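Local atomic coordinates of Non-structural protein NS1 (Murine minute virus, PDB entry 4R94), a protein that nicks viral DNA at the replication origin through this N-terminal nuclease domain and unwinds it with a separate helicase region, so initiating parvoviral DNA replication. Residues Lys95-Glu100 and Ser154-Thr159; Tyr47-Gln52 and Ala168-Leu173; Arg61-Thr66 and Tyr227-Asp232. All coordinates share one frame; numbering follows the deposited sequence.

Contact 1: residues Lys95-Glu100 and Ser154-Thr159; sequences KKCLFE and SRWLVT
Cys97 and Trp156 mark the nearest backbone approach of two helices, 95-100 and 154-159, their CA atoms 8.2 Å apart. The local axes come no closer than 10.6 Å and run at 142° between N-to-C directions, roughly antiparallel but clearly splayed. Across this separation Trp156 makes every side-chain contact, touching Lys96, Cys97 and Glu100.

The indole is held in two ways at once. At its edge, NE1 donates to Glu100 OE1 at 3.0 Å, with the acceptor almost in the ring plane, whereas the carboxylate is turned 36° from the indole and is met from above its own plane. A second, weak bond from Trp156 NE1 to Glu100 OE2 makes the arrangement an unequal, bifurcated one. Lys96 crosses one face near its rim. Its chain leaves with CG anti to the backbone N (chi1 -174°): CB lies above the ring, CG is 3.4 Å from Trp156 NE1, and the bend at chi2 takes CE past the border, 3.7 Å from Trp156 CZ2. The ammonium group is carried past the ring to salt bridges with Glu53 and Glu55. Cys97 SG adds an oblique sulfur-aromatic contact, 4.0 Å from Trp156 CD1.

Leu51 and Leu56 also touch the indole, tying the loop before helix 54-70, and that helix itself, to the same ring. The carboxylate gives the indole N-H an acceptor at the partly exposed rim of the interface. The whole is an antiparallel-leaning packing of helices 81-104 and 142-160 in an HUH-type nuclease domain, whose RCR-2 motif supplies the metal ligands His127 and His129; the contact lies away from that metal site.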
ATOM      1  N   LYS A  95      -3.036   0.188   6.228  1.00 16.41           N
ATOM      2  CA  LYS A  95      -2.445  -0.448   7.394  1.00 18.46           C
ATOM      3  C   LYS A  95      -3.497  -0.848   8.417  1.00 18.49           C
ATOM      4  O   LYS A  95      -3.381  -1.921   9.014  1.00 19.23           O
ATOM      5  CB  LYS A  95      -1.385   0.462   8.002  1.00 19.46           C
ATOM      6  CG  LYS A  95      -0.178   0.531   7.085  1.00 19.10           C
ATOM      7  CD  LYS A  95       0.855   1.536   7.504  1.00 20.15           C
ATOM      8  CE  LYS A  95       2.032   1.451   6.523  1.00 19.40           C
ATOM      9  NZ  LYS A  95       3.075   2.466   6.845  1.00 18.82           N
ATOM     10  N   LYS A  96      -4.529  -0.017   8.601  1.00 16.72           N
ATOM     11  CA  LYS A  96      -5.642  -0.393   9.477  1.00 19.02           C
ATOM     12  C   LYS A  96      -6.236  -1.728   9.028  1.00 20.73           C
ATOM     13  O   LYS A  96      -6.509  -2.592   9.855  1.00 19.67           O
ATOM     14  CB  LYS A  96      -6.732   0.681   9.502  1.00 20.62           C
ATOM     15  CG  LYS A  96      -7.829   0.400  10.514  1.00 24.24           C
ATOM     16  CD  LYS A  96      -7.323   0.659  11.916  1.00 29.99           C
ATOM     17  CE  LYS A  96      -8.445   0.495  12.941  1.00 34.91           C
ATOM     18  NZ  LYS A  96      -7.972   0.848  14.296  1.00 40.95           N
ATOM     19  N   CYS A  97      -6.405  -1.902   7.714  1.00 17.95           N
ATOM     20  CA  CYS A  97      -6.985  -3.138   7.194  1.00 19.06           C
ATOM     21  C   CYS A  97      -6.102  -4.337   7.508  1.00 20.97           C
ATOM     22  O   CYS A  97      -6.588  -5.390   7.934  1.00 17.97           O
ATOM     23  CB  CYS A  97      -7.197  -3.053   5.679  1.00 16.62           C
ATOM     24  SG  CYS A  97      -8.483  -1.899   5.226  1.00 19.22           S
ATOM     25  N   LEU A  98      -4.804  -4.179   7.267  1.00 16.88           N
ATOM     26  CA  LEU A  98      -3.849  -5.243   7.530  1.00 17.02           C
ATOM     27  C   LEU A  98      -3.901  -5.612   9.011  1.00 18.36           C
ATOM     28  O   LEU A  98      -3.951  -6.790   9.360  1.00 19.30           O
ATOM     29  CB  LEU A  98      -2.430  -4.816   7.151  1.00 18.71           C
ATOM     30  CG  LEU A  98      -2.176  -4.462   5.687  1.00 17.50           C
ATOM     31  CD1 LEU A  98      -0.773  -3.877   5.570  1.00 19.10           C
ATOM     32  CD2 LEU A  98      -2.355  -5.680   4.790  1.00 19.71           C
ATOM     33  N   PHE A  99      -3.878  -4.598   9.869  1.00 17.99           N
ATOM     34  CA  PHE A  99      -3.835  -4.849  11.315  1.00 20.88           C
ATOM     35  C   PHE A  99      -5.135  -5.490  11.810  1.00 23.39           C
ATOM     36  O   PHE A  99      -5.102  -6.335  12.702  1.00 22.57           O
ATOM     37  CB  PHE A  99      -3.530  -3.558  12.075  1.00 23.76           C
ATOM     38  CG  PHE A  99      -2.176  -2.974  11.760  1.00 25.16           C
ATOM     39  CD1 PHE A  99      -1.192  -3.739  11.155  1.00 30.46           C
ATOM     40  CD2 PHE A  99      -1.893  -1.655  12.068  1.00 26.54           C
ATOM     41  CE1 PHE A  99       0.046  -3.195  10.871  1.00 31.26           C
ATOM     42  CE2 PHE A  99      -0.658  -1.113  11.787  1.00 28.22           C
ATOM     43  CZ  PHE A  99       0.307  -1.879  11.194  1.00 26.61           C
ATOM     44  N   GLU A 100      -6.267  -5.107  11.219  1.00 20.64           N
ATOM     45  CA  GLU A 100      -7.544  -5.716  11.573  1.00 23.35           C
ATOM     46  C   GLU A 100      -7.550  -7.199  11.248  1.00 23.38           C
ATOM     47  O   GLU A 100      -8.043  -8.001  12.045  1.00 24.86           O
ATOM     48  CB  GLU A 100      -8.702  -5.001  10.866  1.00 23.67           C
ATOM     49  CG  GLU A 100      -8.958  -3.623  11.446  1.00 26.79           C
ATOM     50  CD  GLU A 100     -10.066  -2.841  10.764  1.00 31.88           C
ATOM     51  OE1 GLU A 100     -10.147  -2.863   9.519  1.00 36.94           O
ATOM     52  OE2 GLU A 100     -10.844  -2.179  11.484  1.00 36.44           O
ATOM     53  N   SER A 154     -13.187  -1.815   1.833  1.00 15.88           N
ATOM     54  CA  SER A 154     -14.425  -1.210   1.347  1.00 16.16           C
ATOM     55  C   SER A 154     -15.125  -0.498   2.498  1.00 16.94           C
ATOM     56  O   SER A 154     -15.647   0.605   2.333  1.00 18.35           O
ATOM     57  CB  SER A 154     -15.342  -2.261   0.719  1.00 19.63           C
ATOM     58  OG  SER A 154     -15.708  -3.262   1.662  1.00 24.91           O
ATOM     59  N   ARG A 155     -15.098  -1.120   3.674  1.00 17.64           N
ATOM     60  CA  ARG A 155     -15.703  -0.514   4.853  1.00 17.32           C
ATOM     61  C   ARG A 155     -15.069   0.815   5.204  1.00 18.07           C
ATOM     62  O   ARG A 155     -15.784   1.802   5.445  1.00 18.86           O
ATOM     63  CB  ARG A 155     -15.611  -1.464   6.046  1.00 18.99           C
ATOM     64  CG  ARG A 155     -16.678  -2.531   5.994  1.00 20.75           C
ATOM     65  CD  ARG A 155     -16.536  -3.521   7.113  1.00 21.11           C
ATOM     66  NE  ARG A 155     -16.866  -2.919   8.405  1.00 21.73           N
ATOM     67  CZ  ARG A 155     -16.776  -3.555   9.567  1.00 26.52           C
ATOM     68  NH1 ARG A 155     -16.377  -4.819   9.599  1.00 24.62           N
ATOM     69  NH2 ARG A 155     -17.089  -2.927  10.692  1.00 25.13           N
ATOM     70  N   TRP A 156     -13.738   0.848   5.246  1.00 16.80           N
ATOM     71  CA  TRP A 156     -13.043   2.086   5.597  1.00 18.22           C
ATOM     72  C   TRP A 156     -13.181   3.160   4.528  1.00 19.76           C
ATOM     73  O   TRP A 156     -13.334   4.336   4.850  1.00 18.62           O
ATOM     74  CB  TRP A 156     -11.560   1.813   5.870  1.00 20.62           C
ATOM     75  CG  TRP A 156     -11.335   1.344   7.259  1.00 18.01           C
ATOM     76  CD1 TRP A 156     -10.963   0.092   7.657  1.00 21.62           C
ATOM     77  CD2 TRP A 156     -11.548   2.101   8.460  1.00 19.63           C
ATOM     78  NE1 TRP A 156     -10.890   0.033   9.027  1.00 26.34           N
ATOM     79  CE2 TRP A 156     -11.245   1.255   9.546  1.00 23.82           C
ATOM     80  CE3 TRP A 156     -11.940   3.420   8.718  1.00 22.44           C
ATOM     81  CZ2 TRP A 156     -11.329   1.678  10.873  1.00 28.91           C
ATOM     82  CZ3 TRP A 156     -12.023   3.842  10.042  1.00 24.05           C
ATOM     83  CH2 TRP A 156     -11.714   2.973  11.098  1.00 27.04           C
ATOM     84  N   LEU A 157     -13.126   2.777   3.251  1.00 17.66           N
ATOM     85  CA  LEU A 157     -13.315   3.758   2.197  1.00 18.16           C
ATOM     86  C   LEU A 157     -14.664   4.460   2.301  1.00 20.25           C
ATOM     87  O   LEU A 157     -14.751   5.675   2.142  1.00 19.61           O
ATOM     88  CB  LEU A 157     -13.184   3.111   0.816  1.00 18.46           C
ATOM     89  CG  LEU A 157     -11.765   2.731   0.407  1.00 20.08           C
ATOM     90  CD1 LEU A 157     -11.811   2.021  -0.936  1.00 18.99           C
ATOM     91  CD2 LEU A 157     -10.828   3.945   0.314  1.00 18.35           C
ATOM     92  N   VAL A 158     -15.719   3.704   2.567  1.00 16.97           N
ATOM     93  CA  VAL A 158     -17.041   4.327   2.651  1.00 18.54           C
ATOM     94  C   VAL A 158     -17.101   5.258   3.865  1.00 21.63           C
ATOM     95  O   VAL A 158     -17.771   6.294   3.836  1.00 23.69           O
ATOM     96  CB  VAL A 158     -18.153   3.246   2.702  1.00 19.02           C
ATOM     97  CG1 VAL A 158     -19.495   3.840   3.140  1.00 28.96           C
ATOM     98  CG2 VAL A 158     -18.237   2.515   1.323  1.00 22.83           C
ATOM     99  N   THR A 159     -16.373   4.923   4.920  1.00 20.84           N
ATOM    100  CA  THR A 159     -16.350   5.807   6.091  1.00 20.62           C
ATOM    101  C   THR A 159     -15.528   7.072   5.814  1.00 21.83           C
ATOM    102  O   THR A 159     -15.858   8.159   6.308  1.00 23.37           O
ATOM    103  CB  THR A 159     -15.797   5.084   7.329  1.00 18.84           C
ATOM    104  OG1 THR A 159     -16.443   3.809   7.466  1.00 19.98           O
ATOM    105  CG2 THR A 159     -16.044   5.910   8.598  1.00 25.74           C
TER

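Contact 2: residues Tyr47-Gln52 and Ala168-Leu173; sequences YKKELQ and AERIKL
The loop that leads from strand 40-42 into helix 54-70 meets helix 167-179 at the periphery of the nuclease domain, through one van der Waals and one water-mediated touch. In the first, Tyr47 and Leu173 approach from opposite directions, and the hydroxyl Tyr47 OH lies 4.0 Å from the methyl Leu173 CD1. The apolar part is the other leucine methyl, CD2, which is 4.4 Å from Tyr47 CE1 and stands oblique to the phenol ring. Ile42 touches both side chains, so the pair belongs to a small apolar cluster.

Nearer the surface, Lys49 and Arg170 reach for each other with extended chains. Their cationic ends stop with Lys49 NZ 4.0 Å from Arg170 NH2, and a water mediates between them: it accepts from Lys49 NZ at 3.0 Å and from Arg170 NH1 at 2.6 Å, lying at the guanidinium edge in its plane. Using its oxygen for both cations, the water probably eases their mutual repulsion. In addition, the Lys49 backbone is hydrogen-bonded to Ala160, which fastens the loop to the end of helix 142-160. The result is a loop-to-helix junction at the edge of the nuclease fold, distant from its metal and nicking sites.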
ATOM      1  N   TYR A  47     -11.688  10.604  -0.816  1.00 20.65           N
ATOM      2  CA  TYR A  47     -11.707   9.902   0.470  1.00 18.82           C
ATOM      3  C   TYR A  47     -10.870  10.639   1.508  1.00 21.07           C
ATOM      4  O   TYR A  47      -9.995  10.056   2.160  1.00 19.40           O
ATOM      5  CB  TYR A  47     -11.199   8.464   0.275  1.00 19.98           C
ATOM      6  CG  TYR A  47     -12.010   7.689  -0.735  1.00 19.60           C
ATOM      7  CD1 TYR A  47     -13.169   7.013  -0.353  1.00 19.72           C
ATOM      8  CD2 TYR A  47     -11.635   7.644  -2.072  1.00 19.58           C
ATOM      9  CE1 TYR A  47     -13.931   6.308  -1.269  1.00 19.41           C
ATOM     10  CE2 TYR A  47     -12.383   6.926  -3.003  1.00 23.34           C
ATOM     11  CZ  TYR A  47     -13.532   6.261  -2.592  1.00 20.81           C
ATOM     12  OH  TYR A  47     -14.285   5.547  -3.506  1.00 22.80           O
ATOM     13  N   LYS A  48     -11.145  11.929   1.668  1.00 21.70           N
ATOM     14  CA  LYS A  48     -10.248  12.778   2.435  1.00 21.53           C
ATOM     15  C   LYS A  48     -10.786  13.152   3.814  1.00 24.36           C
ATOM     16  O   LYS A  48     -10.295  14.097   4.429  1.00 27.05           O
ATOM     17  CB  LYS A  48      -9.919  14.040   1.622  1.00 22.96           C
ATOM     18  CG  LYS A  48      -9.181  13.715   0.315  1.00 23.21           C
ATOM     19  CD  LYS A  48      -8.722  14.962  -0.438  1.00 27.53           C
ATOM     20  CE  LYS A  48      -9.862  15.943  -0.659  1.00 31.20           C
ATOM     21  NZ  LYS A  48     -10.954  15.414  -1.530  1.00 28.56           N
ATOM     22  N   LYS A  49     -11.769  12.415   4.319  1.00 23.25           N
ATOM     23  CA  LYS A  49     -12.106  12.551   5.735  1.00 21.67           C
ATOM     24  C   LYS A  49     -10.944  12.047   6.578  1.00 26.82           C
ATOM     25  O   LYS A  49     -10.360  10.986   6.298  1.00 30.93           O
ATOM     26  CB  LYS A  49     -13.381  11.782   6.091  1.00 22.99           C
ATOM     27  CG  LYS A  49     -14.653  12.352   5.533  1.00 27.75           C
ATOM     28  CD  LYS A  49     -15.850  11.715   6.231  1.00 26.44           C
ATOM     29  CE  LYS A  49     -17.157  12.370   5.827  1.00 33.28           C
ATOM     30  NZ  LYS A  49     -18.342  11.648   6.389  1.00 34.31           N
ATOM     31  N   GLU A  50     -10.565  12.822   7.587  1.00 28.89           N
ATOM     32  CA  GLU A  50      -9.597  12.341   8.555  1.00 30.43           C
ATOM     33  C   GLU A  50     -10.374  11.856   9.764  1.00 30.38           C
ATOM     34  O   GLU A  50     -10.889  12.647  10.553  1.00 31.98           O
ATOM     35  CB  GLU A  50      -8.591  13.432   8.923  1.00 33.98           C
ATOM     36  CG  GLU A  50      -7.625  13.766   7.788  1.00 34.13           C
ATOM     37  CD  GLU A  50      -6.755  14.970   8.104  1.00 39.26           C
ATOM     38  OE1 GLU A  50      -5.685  14.790   8.721  1.00 36.82           O
ATOM     39  OE2 GLU A  50      -7.152  16.097   7.741  1.00 51.43           O
ATOM     40  N   LEU A  51     -10.480  10.541   9.880  1.00 28.97           N
ATOM     41  CA  LEU A  51     -11.300   9.933  10.906  1.00 29.02           C
ATOM     42  C   LEU A  51     -10.578   9.955  12.247  1.00 31.14           C
ATOM     43  O   LEU A  51      -9.400   9.621  12.341  1.00 28.93           O
ATOM     44  CB  LEU A  51     -11.674   8.511  10.492  1.00 27.34           C
ATOM     45  CG  LEU A  51     -12.365   8.495   9.119  1.00 28.43           C
ATOM     46  CD1 LEU A  51     -12.533   7.055   8.631  1.00 24.68           C
ATOM     47  CD2 LEU A  51     -13.719   9.223   9.153  1.00 27.31           C
ATOM     48  N   GLN A  52     -11.303  10.349  13.288  1.00 31.59           N
ATOM     49  CA  GLN A  52     -10.690  10.672  14.570  1.00 32.94           C
ATOM     50  C   GLN A  52     -10.455   9.466  15.458  1.00 37.83           C
ATOM     51  O   GLN A  52     -10.456   9.577  16.684  1.00 39.49           O
ATOM     52  CB  GLN A  52     -11.560  11.693  15.300  1.00 33.08           C
ATOM     53  CG  GLN A  52     -11.559  13.044  14.621  1.00 35.31           C
ATOM     54  CD  GLN A  52     -10.152  13.570  14.429  1.00 41.64           C
ATOM     55  OE1 GLN A  52      -9.453  13.872  15.398  1.00 44.55           O
ATOM     56  NE2 GLN A  52      -9.720  13.667  13.177  1.00 34.44           N
ATOM     57  N   ALA A 168     -28.344   4.773   0.609  1.00 24.58           N
ATOM     58  CA  ALA A 168     -28.403   3.870  -0.537  1.00 28.62           C
ATOM     59  C   ALA A 168     -27.121   3.950  -1.367  1.00 24.59           C
ATOM     60  O   ALA A 168     -26.620   2.932  -1.857  1.00 27.84           O
ATOM     61  CB  ALA A 168     -29.617   4.192  -1.400  1.00 32.08           C
ATOM     62  N   GLU A 169     -26.601   5.165  -1.539  1.00 25.64           N
ATOM     63  CA  GLU A 169     -25.360   5.364  -2.284  1.00 26.64           C
ATOM     64  C   GLU A 169     -24.143   4.799  -1.553  1.00 25.06           C
ATOM     65  O   GLU A 169     -23.255   4.229  -2.182  1.00 23.98           O
ATOM     66  CB  GLU A 169     -25.149   6.847  -2.576  1.00 27.90           C
ATOM     67  CG  GLU A 169     -26.146   7.407  -3.577  1.00 28.46           C
ATOM     68  CD  GLU A 169     -26.208   8.924  -3.589  1.00 26.85           C
ATOM     69  OE1 GLU A 169     -25.670   9.578  -2.666  1.00 26.65           O
ATOM     70  OE2 GLU A 169     -26.812   9.466  -4.536  1.00 31.71           O
ATOM     71  N   ARG A 170     -24.089   4.968  -0.231  1.00 25.63           N
ATOM     72  CA  ARG A 170     -23.002   4.376   0.554  1.00 26.46           C
ATOM     73  C   ARG A 170     -22.954   2.862   0.406  1.00 29.05           C
ATOM     74  O   ARG A 170     -21.886   2.272   0.250  1.00 24.68           O
ATOM     75  CB  ARG A 170     -23.148   4.726   2.033  1.00 25.03           C
ATOM     76  CG  ARG A 170     -22.610   6.061   2.387  1.00 30.57           C
ATOM     77  CD  ARG A 170     -22.567   6.236   3.893  1.00 30.39           C
ATOM     78  NE  ARG A 170     -22.432   7.640   4.218  1.00 34.52           N
ATOM     79  CZ  ARG A 170     -21.282   8.295   4.247  1.00 35.44           C
ATOM     80  NH1 ARG A 170     -20.143   7.668   3.974  1.00 33.53           N
ATOM     81  NH2 ARG A 170     -21.272   9.583   4.553  1.00 35.77           N
ATOM     82  N   ILE A 171     -24.121   2.228   0.468  1.00 29.34           N
ATOM     83  CA  ILE A 171     -24.210   0.782   0.304  1.00 26.53           C
ATOM     84  C   ILE A 171     -23.810   0.344  -1.103  1.00 30.33           C
ATOM     85  O   ILE A 171     -23.133  -0.673  -1.276  1.00 28.80           O
ATOM     86  CB  ILE A 171     -25.639   0.281   0.620  1.00 32.67           C
ATOM     87  CG1 ILE A 171     -25.978   0.574   2.083  1.00 30.25           C
ATOM     88  CG2 ILE A 171     -25.779  -1.185   0.310  1.00 36.79           C
ATOM     89  CD1 ILE A 171     -25.001  -0.024   3.088  1.00 30.34           C
ATOM     90  N   LYS A 172     -24.212   1.118  -2.107  1.00 27.66           N
ATOM     91  CA  LYS A 172     -23.829   0.814  -3.471  1.00 30.14           C
ATOM     92  C   LYS A 172     -22.308   0.903  -3.610  1.00 26.60           C
ATOM     93  O   LYS A 172     -21.687   0.053  -4.243  1.00 27.86           O
ATOM     94  CB  LYS A 172     -24.523   1.759  -4.454  1.00 31.08           C
ATOM     95  CG  LYS A 172     -24.300   1.406  -5.917  1.00 33.80           C
ATOM     96  CD  LYS A 172     -24.810   0.005  -6.237  1.00 43.15           C
ATOM     97  CE  LYS A 172     -25.052  -0.187  -7.733  1.00 50.57           C
ATOM     98  NZ  LYS A 172     -23.805  -0.145  -8.551  1.00 52.03           N
ATOM     99  N   LEU A 173     -21.715   1.924  -2.998  1.00 23.45           N
ATOM    100  CA  LEU A 173     -20.273   2.119  -3.089  1.00 22.63           C
ATOM    101  C   LEU A 173     -19.555   0.967  -2.396  1.00 22.91           C
ATOM    102  O   LEU A 173     -18.575   0.435  -2.913  1.00 21.78           O
ATOM    103  CB  LEU A 173     -19.868   3.460  -2.470  1.00 21.30           C
ATOM    104  CG  LEU A 173     -18.374   3.783  -2.442  1.00 22.54           C
ATOM    105  CD1 LEU A 173     -17.803   3.707  -3.863  1.00 23.40           C
ATOM    106  CD2 LEU A 173     -18.140   5.147  -1.850  1.00 22.13           C
TER
HETATM  107  O   HOH W   1     -18.161   9.299   4.599  1.00 27.17           O

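Contact 3: residues Arg61-Thr66 and Tyr227-Asp232; sequences RGAETT and YFLSSD
Leu229 meets two residues one helical turn apart, Ala63 and Thr66, with a separate methyl group for each side-chain contact. CD1 lies 3.5 Å from Thr66 CG2, while CD2 rests 4.1 Å from Ala63 CB; CD1 also comes within 3.8 Å of Ala63 O. The leucine has CG anti to the backbone N (chi1 -178°), extending both branches from strand 227-232 to the helix. The same threonine methyl, Thr66 CG2, also lies 3.5 Å from Ser230 O.

Thr66 OG1 donates to Gly62 O at 2.9 Å, and Thr66 N bonds to the same oxygen from the opposite face of the carbonyl. The hydroxyl bond is consistent with the rotamer that leaves CG2 facing the strand, and helps hold it.

Farther out, Phe88 of helix 81-104 touches Ala63, and Phe239 touches Thr66. Ser230 points away from the helix, and its hydroxyl bonds to Gln117 and Arg245 on the other side of the strand; its side chain is about 7 Å from that of the metal ligand Glu119. Methyl groups thus dominate the helix-sheet interface, resting also against two backbone carbonyl oxygens, while the threonine hydroxyl is bonded mainly within its own helix, with a weak bond to Asn238.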
ATOM      1  N   ARG A  61      -0.071  10.126  11.008  1.00 24.16           N
ATOM      2  CA  ARG A  61       1.126  10.867  11.409  1.00 23.94           C
ATOM      3  C   ARG A  61       2.408  10.151  10.964  1.00 23.40           C
ATOM      4  O   ARG A  61       3.346  10.798  10.508  1.00 23.60           O
ATOM      5  CB  ARG A  61       1.144  11.116  12.920  1.00 26.64           C
ATOM      6  CG  ARG A  61       0.213  12.255  13.327  1.00 30.96           C
ATOM      7  CD  ARG A  61       0.442  12.692  14.769  1.00 35.42           C
ATOM      8  NE  ARG A  61       0.050  11.648  15.700  1.00 35.66           N
ATOM      9  CZ  ARG A  61      -1.146  11.581  16.272  1.00 40.44           C
ATOM     10  NH1 ARG A  61      -2.053  12.517  16.016  1.00 42.45           N
ATOM     11  NH2 ARG A  61      -1.432  10.586  17.100  1.00 44.51           N
ATOM     12  N   GLY A  62       2.438   8.828  11.078  1.00 20.93           N
ATOM     13  CA  GLY A  62       3.561   8.055  10.583  1.00 22.56           C
ATOM     14  C   GLY A  62       3.813   8.260   9.097  1.00 23.66           C
ATOM     15  O   GLY A  62       4.954   8.389   8.669  1.00 20.42           O
ATOM     16  N   ALA A  63       2.750   8.316   8.306  1.00 21.59           N
ATOM     17  CA  ALA A  63       2.906   8.518   6.859  1.00 18.60           C
ATOM     18  C   ALA A  63       3.480   9.900   6.545  1.00 20.51           C
ATOM     19  O   ALA A  63       4.351  10.045   5.684  1.00 21.19           O
ATOM     20  CB  ALA A  63       1.560   8.330   6.143  1.00 20.59           C
ATOM     21  N   GLU A  64       2.960  10.913   7.241  1.00 22.21           N
ATOM     22  CA  GLU A  64       3.430  12.287   7.096  1.00 21.45           C
ATOM     23  C   GLU A  64       4.913  12.393   7.378  1.00 20.54           C
ATOM     24  O   GLU A  64       5.653  12.988   6.608  1.00 20.92           O
ATOM     25  CB  GLU A  64       2.652  13.219   8.043  1.00 20.90           C
ATOM     26  CG  GLU A  64       1.194  13.394   7.667  1.00 20.61           C
ATOM     27  CD  GLU A  64       0.357  13.959   8.812  1.00 25.92           C
ATOM     28  OE1 GLU A  64       0.868  14.041   9.948  1.00 26.18           O
ATOM     29  OE2 GLU A  64      -0.816  14.287   8.570  1.00 28.14           O
ATOM     30  N   THR A  65       5.350  11.811   8.485  1.00 21.55           N
ATOM     31  CA  THR A  65       6.753  11.934   8.872  1.00 22.81           C
ATOM     32  C   THR A  65       7.650  11.101   7.961  1.00 22.00           C
ATOM     33  O   THR A  65       8.763  11.486   7.670  1.00 22.81           O
ATOM     34  CB  THR A  65       6.936  11.558  10.352  1.00 26.99           C
ATOM     35  OG1 THR A  65       6.285  12.564  11.141  1.00 28.97           O
ATOM     36  CG2 THR A  65       8.406  11.529  10.747  1.00 27.59           C
ATOM     37  N   THR A  66       7.138   9.980   7.471  1.00 20.61           N
ATOM     38  CA  THR A  66       7.874   9.196   6.487  1.00 18.21           C
ATOM     39  C   THR A  66       8.090  10.007   5.213  1.00 20.36           C
ATOM     40  O   THR A  66       9.197  10.019   4.656  1.00 20.93           O
ATOM     41  CB  THR A  66       7.138   7.881   6.175  1.00 21.16           C
ATOM     42  OG1 THR A  66       7.167   7.045   7.339  1.00 23.42           O
ATOM     43  CG2 THR A  66       7.798   7.149   5.015  1.00 18.87           C
ATOM     44  N   TYR A 227       6.761   6.166  -7.673  1.00 18.07           N
ATOM     45  CA  TYR A 227       6.276   5.868  -6.318  1.00 21.35           C
ATOM     46  C   TYR A 227       6.157   7.154  -5.505  1.00 21.92           C
ATOM     47  O   TYR A 227       6.900   8.128  -5.711  1.00 21.20           O
ATOM     48  CB  TYR A 227       7.205   4.866  -5.600  1.00 20.70           C
ATOM     49  CG  TYR A 227       8.500   5.482  -5.074  1.00 20.36           C
ATOM     50  CD1 TYR A 227       9.604   5.651  -5.908  1.00 19.08           C
ATOM     51  CD2 TYR A 227       8.612   5.897  -3.748  1.00 22.44           C
ATOM     52  CE1 TYR A 227      10.773   6.228  -5.440  1.00 24.06           C
ATOM     53  CE2 TYR A 227       9.782   6.459  -3.265  1.00 20.35           C
ATOM     54  CZ  TYR A 227      10.858   6.629  -4.121  1.00 24.70           C
ATOM     55  OH  TYR A 227      12.026   7.204  -3.661  1.00 22.18           O
ATOM     56  N   PHE A 228       5.210   7.154  -4.575  1.00 18.95           N
ATOM     57  CA  PHE A 228       5.026   8.264  -3.644  1.00 20.77           C
ATOM     58  C   PHE A 228       5.804   8.084  -2.347  1.00 24.31           C
ATOM     59  O   PHE A 228       6.476   8.991  -1.875  1.00 25.47           O
ATOM     60  CB  PHE A 228       3.556   8.426  -3.261  1.00 19.94           C
ATOM     61  CG  PHE A 228       2.663   8.943  -4.358  1.00 20.13           C
ATOM     62  CD1 PHE A 228       2.625  10.298  -4.668  1.00 21.93           C
ATOM     63  CD2 PHE A 228       1.796   8.084  -5.017  1.00 20.00           C
ATOM     64  CE1 PHE A 228       1.762  10.773  -5.652  1.00 21.34           C
ATOM     65  CE2 PHE A 228       0.943   8.540  -6.000  1.00 21.67           C
ATOM     66  CZ  PHE A 228       0.922   9.896  -6.322  1.00 23.71           C
ATOM     67  N   LEU A 229       5.676   6.899  -1.769  1.00 19.45           N
ATOM     68  CA  LEU A 229       5.910   6.693  -0.352  1.00 20.59           C
ATOM     69  C   LEU A 229       6.023   5.195  -0.127  1.00 21.11           C
ATOM     70  O   LEU A 229       5.244   4.431  -0.711  1.00 22.18           O
ATOM     71  CB  LEU A 229       4.731   7.275   0.468  1.00 21.05           C
ATOM     72  CG  LEU A 229       4.745   7.239   1.992  1.00 25.07           C
ATOM     73  CD1 LEU A 229       5.618   8.372   2.503  1.00 29.37           C
ATOM     74  CD2 LEU A 229       3.333   7.377   2.559  1.00 29.21           C
ATOM     75  N   SER A 230       6.977   4.767   0.697  1.00 19.38           N
ATOM     76  CA  SER A 230       7.095   3.360   1.060  1.00 17.11           C
ATOM     77  C   SER A 230       7.303   3.212   2.549  1.00 17.85           C
ATOM     78  O   SER A 230       7.721   4.161   3.222  1.00 18.99           O
ATOM     79  CB  SER A 230       8.254   2.683   0.318  1.00 19.02           C
ATOM     80  OG  SER A 230       8.173   2.952  -1.062  1.00 25.68           O
ATOM     81  N   SER A 231       7.025   2.023   3.066  1.00 18.12           N
ATOM     82  CA  SER A 231       7.299   1.733   4.473  1.00 19.23           C
ATOM     83  C   SER A 231       7.369   0.241   4.708  1.00 20.09           C
ATOM     84  O   SER A 231       6.871  -0.550   3.912  1.00 19.16           O
ATOM     85  CB  SER A 231       6.229   2.331   5.379  1.00 16.38           C
ATOM     86  OG  SER A 231       4.929   1.894   5.004  1.00 18.69           O
ATOM     87  N   ASP A 232       7.962  -0.164   5.821  1.00 16.65           N
ATOM     88  CA  ASP A 232       8.006  -1.584   6.099  1.00 17.03           C
ATOM     89  C   ASP A 232       7.943  -1.839   7.595  1.00 20.39           C
ATOM     90  O   ASP A 232       8.025  -0.907   8.403  1.00 18.73           O
ATOM     91  CB  ASP A 232       9.269  -2.208   5.487  1.00 20.43           C
ATOM     92  CG  ASP A 232      10.541  -1.578   6.011  1.00 20.30           C
ATOM     93  OD1 ASP A 232      10.813  -1.729   7.220  1.00 21.03           O
ATOM     94  OD2 ASP A 232      11.263  -0.944   5.216  1.00 19.94           O
TER

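In the fold
Contact 3 is the core member of the set: all its touching residues are buried, and it seats helix 54-70 on the central antiparallel sheet by methyl packing. Contacts 1 and 2 are partly buried and lie together on one side of the domain, their centres 11 Å apart, with charged groups taking a larger share. They meet directly, Leu51 CD1 lying 3.5 Å from Trp156 CZ3, and helices 142-160 and 167-179 follow each other in the chain. Contact 1 is also joined to contact 3, through a probable hydrogen bond of 2.7 Å between Lys95 NZ and Ser231 OG. Contacts 2 and 3 do not touch; contact 1, on helix 81-104, touches both.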